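Side-chain contacts in phospho-2-dehydro-3-deoxyheptonate aldolase/chorismate mutase (Thermus thermophilus, PDB 2D8D), which probably converts chorismate to prephenate through this chorismate mutase domain, one part of a longer chain that probably also has 3-deoxy-7-phosphoheptulonate synthase activity: residues B[74-77]-B[78-81]; B[12-15]-B[16-20]. One frame throughout, in Å; residues are numbered along the deposited sequence.

Contact 1: residues B[74-77]-B[78-81]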
ATOM      1  N   PHE B  74      -3.544  -6.021  -0.153  1.00  8.62           N
ATOM      2  CA  PHE B  74      -2.278  -6.728  -0.215  1.00  8.15           C
ATOM      3  C   PHE B  74      -2.207  -7.682  -1.402  1.00  8.45           C
ATOM      4  O   PHE B  74      -1.134  -7.886  -1.961  1.00  8.76           O
ATOM      5  CB  PHE B  74      -1.987  -7.421   1.115  1.00  8.33           C
ATOM      6  CG  PHE B  74      -1.310  -6.515   2.109  1.00  9.01           C
ATOM      7  CD1 PHE B  74       0.057  -6.263   2.017  1.00  8.95           C
ATOM      8  CD2 PHE B  74      -2.044  -5.861   3.093  1.00  9.83           C
ATOM      9  CE1 PHE B  74       0.684  -5.368   2.887  1.00  9.06           C
ATOM     10  CE2 PHE B  74      -1.426  -4.964   3.967  1.00  9.24           C
ATOM     11  CZ  PHE B  74      -0.058  -4.719   3.862  1.00  9.11           C
ATOM     12  N   LYS B  75      -3.339  -8.251  -1.814  1.00  9.09           N
ATOM     13  CA  LYS B  75      -3.323  -9.129  -2.983  1.00 11.06           C
ATOM     14  C   LYS B  75      -2.902  -8.302  -4.200  1.00 10.41           C
ATOM     15  O   LYS B  75      -2.187  -8.787  -5.073  1.00 11.14           O
ATOM     16  CB  LYS B  75      -4.700  -9.755  -3.221  1.00 11.43           C
ATOM     17  CG  LYS B  75      -5.018 -10.898  -2.269  1.00 13.26           C
ATOM     18  CD  LYS B  75      -6.302 -11.615  -2.659  1.00 17.29           C
ATOM     19  CE  LYS B  75      -6.187 -12.250  -4.037  1.00 21.13           C
ATOM     20  NZ  LYS B  75      -5.046 -13.203  -4.121  1.00 24.66           N
ATOM     21  N   GLU B  76      -3.349  -7.050  -4.250  1.00 10.48           N
ATOM     22  CA  GLU B  76      -2.991  -6.155  -5.347  1.00 11.24           C
ATOM     23  C   GLU B  76      -1.497  -5.854  -5.285  1.00 10.60           C
ATOM     24  O   GLU B  76      -0.817  -5.820  -6.309  1.00 11.28           O
ATOM     25  CB  GLU B  76      -3.785  -4.849  -5.256  1.00 13.40           C
ATOM     26  CG  GLU B  76      -5.252  -4.987  -5.624  1.00 16.97           C
ATOM     27  CD  GLU B  76      -5.444  -5.419  -7.063  1.00 20.62           C
ATOM     28  OE1 GLU B  76      -4.926  -4.724  -7.962  1.00 22.64           O
ATOM     29  OE2 GLU B  76      -6.107  -6.451  -7.294  1.00 25.03           O
ATOM     30  N   ILE B  77      -0.989  -5.640  -4.076  1.00 10.38           N
ATOM     31  CA  ILE B  77       0.428  -5.360  -3.884  1.00 11.16           C
ATOM     32  C   ILE B  77       1.253  -6.574  -4.306  1.00 11.45           C
ATOM     33  O   ILE B  77       2.299  -6.433  -4.937  1.00 12.16           O
ATOM     34  CB  ILE B  77       0.722  -5.011  -2.407  1.00 11.32           C
ATOM     35  CG1 ILE B  77       0.061  -3.676  -2.056  1.00 11.91           C
ATOM     36  CG2 ILE B  77       2.224  -4.953  -2.164  1.00 14.11           C
ATOM     37  CD1 ILE B  77       0.153  -3.307  -0.594  1.00 12.96           C
ATOM     38  N   PHE B  78       0.773  -7.769  -3.966  1.00 12.39           N
ATOM     39  CA  PHE B  78       1.486  -8.992  -4.324  1.00 14.03           C
ATOM     40  C   PHE B  78       1.439  -9.217  -5.833  1.00 14.95           C
ATOM     41  O   PHE B  78       2.381  -9.746  -6.421  1.00 15.75           O
ATOM     42  CB  PHE B  78       0.888 -10.207  -3.598  1.00 15.06           C
ATOM     43  CG  PHE B  78       0.909 -10.098  -2.094  1.00 16.10           C
ATOM     44  CD1 PHE B  78       1.828  -9.279  -1.447  1.00 16.81           C
ATOM     45  CD2 PHE B  78       0.019 -10.840  -1.322  1.00 18.54           C
ATOM     46  CE1 PHE B  78       1.858  -9.197  -0.054  1.00 17.94           C
ATOM     47  CE2 PHE B  78       0.043 -10.765   0.070  1.00 16.31           C
ATOM     48  CZ  PHE B  78       0.966  -9.942   0.704  1.00 17.88           C
ATOM     49  N   LYS B  79       0.333  -8.816  -6.454  1.00 15.54           N
ATOM     50  CA  LYS B  79       0.171  -8.959  -7.896  1.00 16.80           C
ATOM     51  C   LYS B  79       1.183  -8.077  -8.621  1.00 15.10           C
ATOM     52  O   LYS B  79       1.827  -8.506  -9.579  1.00 14.77           O
ATOM     53  CB  LYS B  79      -1.251  -8.567  -8.311  1.00 18.52           C
ATOM     54  CG  LYS B  79      -1.443  -8.436  -9.815  1.00 21.00           C
ATOM     55  CD  LYS B  79      -2.913  -8.302 -10.200  1.00 23.36           C
ATOM     56  CE  LYS B  79      -3.554  -7.053  -9.618  1.00 25.28           C
ATOM     57  NZ  LYS B  79      -4.975  -6.926 -10.048  1.00 25.92           N
ATOM     58  N   ALA B  80       1.318  -6.843  -8.150  1.00 14.04           N
ATOM     59  CA  ALA B  80       2.248  -5.892  -8.745  1.00 13.75           C
ATOM     60  C   ALA B  80       3.678  -6.408  -8.643  1.00 12.79           C
ATOM     61  O   ALA B  80       4.507  -6.143  -9.514  1.00 13.07           O
ATOM     62  CB  ALA B  80       2.125  -4.542  -8.050  1.00 13.48           C
ATOM     63  N   SER B  81       3.956  -7.146  -7.570  1.00 14.64           N
ATOM     64  CA  SER B  81       5.282  -7.709  -7.336  1.00 16.77           C
ATOM     65  C   SER B  81       5.640  -8.778  -8.365  1.00 17.63           C
ATOM     66  O   SER B  81       6.740  -8.765  -8.921  1.00 17.05           O
ATOM     67  CB  SER B  81       5.360  -8.300  -5.927  1.00 17.28           C
ATOM     68  OG  SER B  81       5.140  -7.301  -4.946  1.00 18.92           O
TER
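With CG anti to its own carbonyl carbon (chi1 -59°), the Phe78 ring swings back along helix 67-84 onto the preceding turn, where Phe74 sits. This i to i+4 pairing belongs to the last helix of the all-helical chorismate mutase type II (AroQ-like) domain. CZ of Phe78 comes to 3.9 Å from CB of Phe74. The two rings meet obliquely, their planes at 45°. Phe74 O lies over one face of the Phe78 ring, off-centre, while the same oxygen accepts from Phe78 N at 2.8 Å. Leu54 of helix 47-60 packs against both rings, and Ile19 of the second subunit reaches Phe74, so Phe74 is buried between helix 47-60 of its own chain and the second subunit.

On another side of the helix, Glu76 and Lys79 run side by side in an i to i+3 salt bridge. The glutamate chain bends at chi2 (-63°) and the lysine at chi3, which brings NZ of Lys79 to 3.0 Å from OE2 of Glu76, on its syn side; a weak bond to OE1 joins it. Ile77 O is gripped twice by one residue: Ser81 N donates to it at 3.2 Å, and Ser81 OG donates to that oxygen from the opposite face of the carbonyl plane, at 3.0 Å.

Contact 2: residues B[12-15]-B[16-20]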
ATOM      1  N   VAL B  12      -2.499  13.334   5.282  1.00  5.44           N
ATOM      2  CA  VAL B  12      -2.735  12.313   4.267  1.00  5.94           C
ATOM      3  C   VAL B  12      -1.607  12.345   3.226  1.00  5.49           C
ATOM      4  O   VAL B  12      -1.151  11.290   2.775  1.00  5.82           O
ATOM      5  CB  VAL B  12      -4.114  12.502   3.583  1.00  5.65           C
ATOM      6  CG1 VAL B  12      -4.233  11.586   2.370  1.00  7.32           C
ATOM      7  CG2 VAL B  12      -5.231  12.201   4.579  1.00  7.00           C
ATOM      8  N   ASP B  13      -1.143  13.540   2.856  1.00  5.83           N
ATOM      9  CA  ASP B  13      -0.042  13.646   1.893  1.00  6.67           C
ATOM     10  C   ASP B  13       1.201  12.961   2.464  1.00  5.76           C
ATOM     11  O   ASP B  13       1.892  12.230   1.759  1.00  6.21           O
ATOM     12  CB  ASP B  13       0.313  15.107   1.591  1.00  7.33           C
ATOM     13  CG  ASP B  13      -0.769  15.847   0.821  1.00  7.45           C
ATOM     14  OD1 ASP B  13      -1.614  15.213   0.154  1.00  7.89           O
ATOM     15  OD2 ASP B  13      -0.756  17.095   0.872  1.00  9.84           O
ATOM     16  N   ARG B  14       1.493  13.222   3.735  1.00  5.43           N
ATOM     17  CA  ARG B  14       2.644  12.616   4.392  1.00  6.12           C
ATOM     18  C   ARG B  14       2.537  11.096   4.382  1.00  5.64           C
ATOM     19  O   ARG B  14       3.495  10.395   4.055  1.00  5.60           O
ATOM     20  CB  ARG B  14       2.756  13.108   5.839  1.00  6.81           C
ATOM     21  CG  ARG B  14       3.782  12.345   6.678  1.00  9.30           C
ATOM     22  CD  ARG B  14       3.804  12.825   8.122  1.00 10.26           C
ATOM     23  NE  ARG B  14       2.517  12.644   8.791  1.00 10.04           N
ATOM     24  CZ  ARG B  14       2.047  11.485   9.248  1.00  9.90           C
ATOM     25  NH1 ARG B  14       2.751  10.368   9.120  1.00 12.46           N
ATOM     26  NH2 ARG B  14       0.863  11.450   9.841  1.00 10.88           N
ATOM     27  N   VAL B  15       1.364  10.592   4.749  1.00  4.90           N
ATOM     28  CA  VAL B  15       1.141   9.160   4.785  1.00  6.32           C
ATOM     29  C   VAL B  15       1.225   8.558   3.381  1.00  5.22           C
ATOM     30  O   VAL B  15       1.810   7.489   3.200  1.00  5.52           O
ATOM     31  CB  VAL B  15      -0.213   8.845   5.458  1.00  6.54           C
ATOM     32  CG1 VAL B  15      -0.545   7.371   5.315  1.00  9.49           C
ATOM     33  CG2 VAL B  15      -0.143   9.220   6.939  1.00  7.69           C
ATOM     34  N   ASN B  16       0.655   9.237   2.388  1.00  4.94           N
ATOM     35  CA  ASN B  16       0.727   8.754   1.009  1.00  5.20           C
ATOM     36  C   ASN B  16       2.187   8.596   0.591  1.00  4.70           C
ATOM     37  O   ASN B  16       2.566   7.596  -0.020  1.00  5.56           O
ATOM     38  CB  ASN B  16       0.084   9.736   0.025  1.00  5.84           C
ATOM     39  CG  ASN B  16      -1.432   9.673   0.007  1.00  6.03           C
ATOM     40  OD1 ASN B  16      -2.046   8.716   0.476  1.00  6.72           O
ATOM     41  ND2 ASN B  16      -2.041  10.699  -0.572  1.00  6.95           N
ATOM     42  N   ARG B  17       3.001   9.605   0.892  1.00  5.06           N
ATOM     43  CA  ARG B  17       4.408   9.561   0.523  1.00  5.01           C
ATOM     44  C   ARG B  17       5.137   8.432   1.235  1.00  5.46           C
ATOM     45  O   ARG B  17       6.001   7.784   0.646  1.00  5.84           O
ATOM     46  CB  ARG B  17       5.061  10.921   0.791  1.00  5.87           C
ATOM     47  CG  ARG B  17       4.655  11.964  -0.248  1.00  5.69           C
ATOM     48  CD  ARG B  17       5.327  13.317  -0.034  1.00  8.19           C
ATOM     49  NE  ARG B  17       5.124  14.184  -1.193  1.00  7.89           N
ATOM     50  CZ  ARG B  17       4.370  15.280  -1.208  1.00  8.19           C
ATOM     51  NH1 ARG B  17       3.733  15.675  -0.115  1.00  8.77           N
ATOM     52  NH2 ARG B  17       4.240  15.973  -2.331  1.00  8.59           N
ATOM     53  N   GLU B  18       4.784   8.182   2.490  1.00  5.55           N
ATOM     54  CA  GLU B  18       5.409   7.091   3.226  1.00  6.62           C
ATOM     55  C   GLU B  18       5.012   5.751   2.605  1.00  5.72           C
ATOM     56  O   GLU B  18       5.834   4.842   2.494  1.00  5.96           O
ATOM     57  CB  GLU B  18       4.994   7.125   4.697  1.00  7.43           C
ATOM     58  CG  GLU B  18       5.608   8.262   5.499  1.00 14.72           C
ATOM     59  CD  GLU B  18       5.260   8.195   6.973  1.00 19.38           C
ATOM     60  OE1 GLU B  18       5.387   7.102   7.564  1.00 20.62           O
ATOM     61  OE2 GLU B  18       4.870   9.235   7.545  1.00 23.02           O
ATOM     62  N   ILE B  19       3.750   5.622   2.205  1.00  5.59           N
ATOM     63  CA  ILE B  19       3.297   4.384   1.578  1.00  6.00           C
ATOM     64  C   ILE B  19       4.053   4.175   0.263  1.00  5.23           C
ATOM     65  O   ILE B  19       4.464   3.056  -0.049  1.00  6.01           O
ATOM     66  CB  ILE B  19       1.763   4.408   1.338  1.00  5.88           C
ATOM     67  CG1 ILE B  19       1.036   4.355   2.688  1.00  6.61           C
ATOM     68  CG2 ILE B  19       1.341   3.230   0.469  1.00  6.32           C
ATOM     69  CD1 ILE B  19      -0.453   4.606   2.602  1.00  7.63           C
ATOM     70  N   LEU B  20       4.251   5.246  -0.503  1.00  5.45           N
ATOM     71  CA  LEU B  20       4.989   5.129  -1.759  1.00  5.31           C
ATOM     72  C   LEU B  20       6.415   4.648  -1.487  1.00  5.53           C
ATOM     73  O   LEU B  20       6.944   3.791  -2.198  1.00  6.09           O
ATOM     74  CB  LEU B  20       5.026   6.476  -2.488  1.00  6.87           C
ATOM     75  CG  LEU B  20       5.895   6.548  -3.752  1.00  7.22           C
ATOM     76  CD1 LEU B  20       5.411   5.559  -4.809  1.00  7.88           C
ATOM     77  CD2 LEU B  20       5.858   7.972  -4.292  1.00  7.99           C
TER
HETATM   78  O   HOH W   1       3.329   7.372   9.938  1.00 20.32           O
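The Arg14 guanidinium is met at its edge, in plane, by OE2 of Glu18 and by a water, while the Glu18 carboxylate is turned 49° from it. NH1 of Arg14 donates to OE2 of Glu18 at 2.9 Å, on the syn side, with an N-H...O angle of 141°. This is an i to i+4 salt bridge on the long helix 4-40 of the chorismate mutase domain. The arginine chain bends at chi3 (61°) and lies alongside the extended glutamate, CG of Arg14 being 3.4 Å from OE2 of Glu18. The water takes a weak bond from NH1 of Arg14 and may donate to OE1 of Glu18. NH2 of Arg14 pairs with Glu11 and with Glu25 of the second subunit, so an alanine here would probably leave Glu18 and both these carboxylates without this positive partner.

On another side of the helix, Asn16 lies beside Val12, ND2 of Asn16 being 3.8 Å from CG1 of Val12, and its OD1 accepts from Arg26 NE of the second subunit. NH1 of Arg17 comes within 3.9 Å of CB of Asp13. Asp13 OD1 makes a salt bridge with Arg49 and a hydrogen bond with Tyr56, and Arg17 NE a salt bridge with Glu60, all of the second subunit. Val15 CG1 and Ile19 CD1 make an apolar crossing at 3.9 Å. Arg14 thus joins carboxylates of its own helix to one of the second subunit, and its positive charge probably eases the repulsion among the three.

Overall arrangement
From the N terminus, the chain first runs along the long helix 4-40, and contact 2 (12-15 with 16-20) is made within it; it then passes through helix 47-60 and into helix 67-84, which holds contact 1 (74-77 with 78-81). Neither contact closes a loop: each joins successive turns of a single helix, and the two follow in series, without nesting or crossing. The centres of contact 1 and contact 2 are about 18 Å apart, and their nearest atoms about 7 Å. Contact 1 sits nearer the middle of the chain, with helices 4-40 and 47-60 packed against it. Both touch the second subunit, so the first and last helices both pack on it.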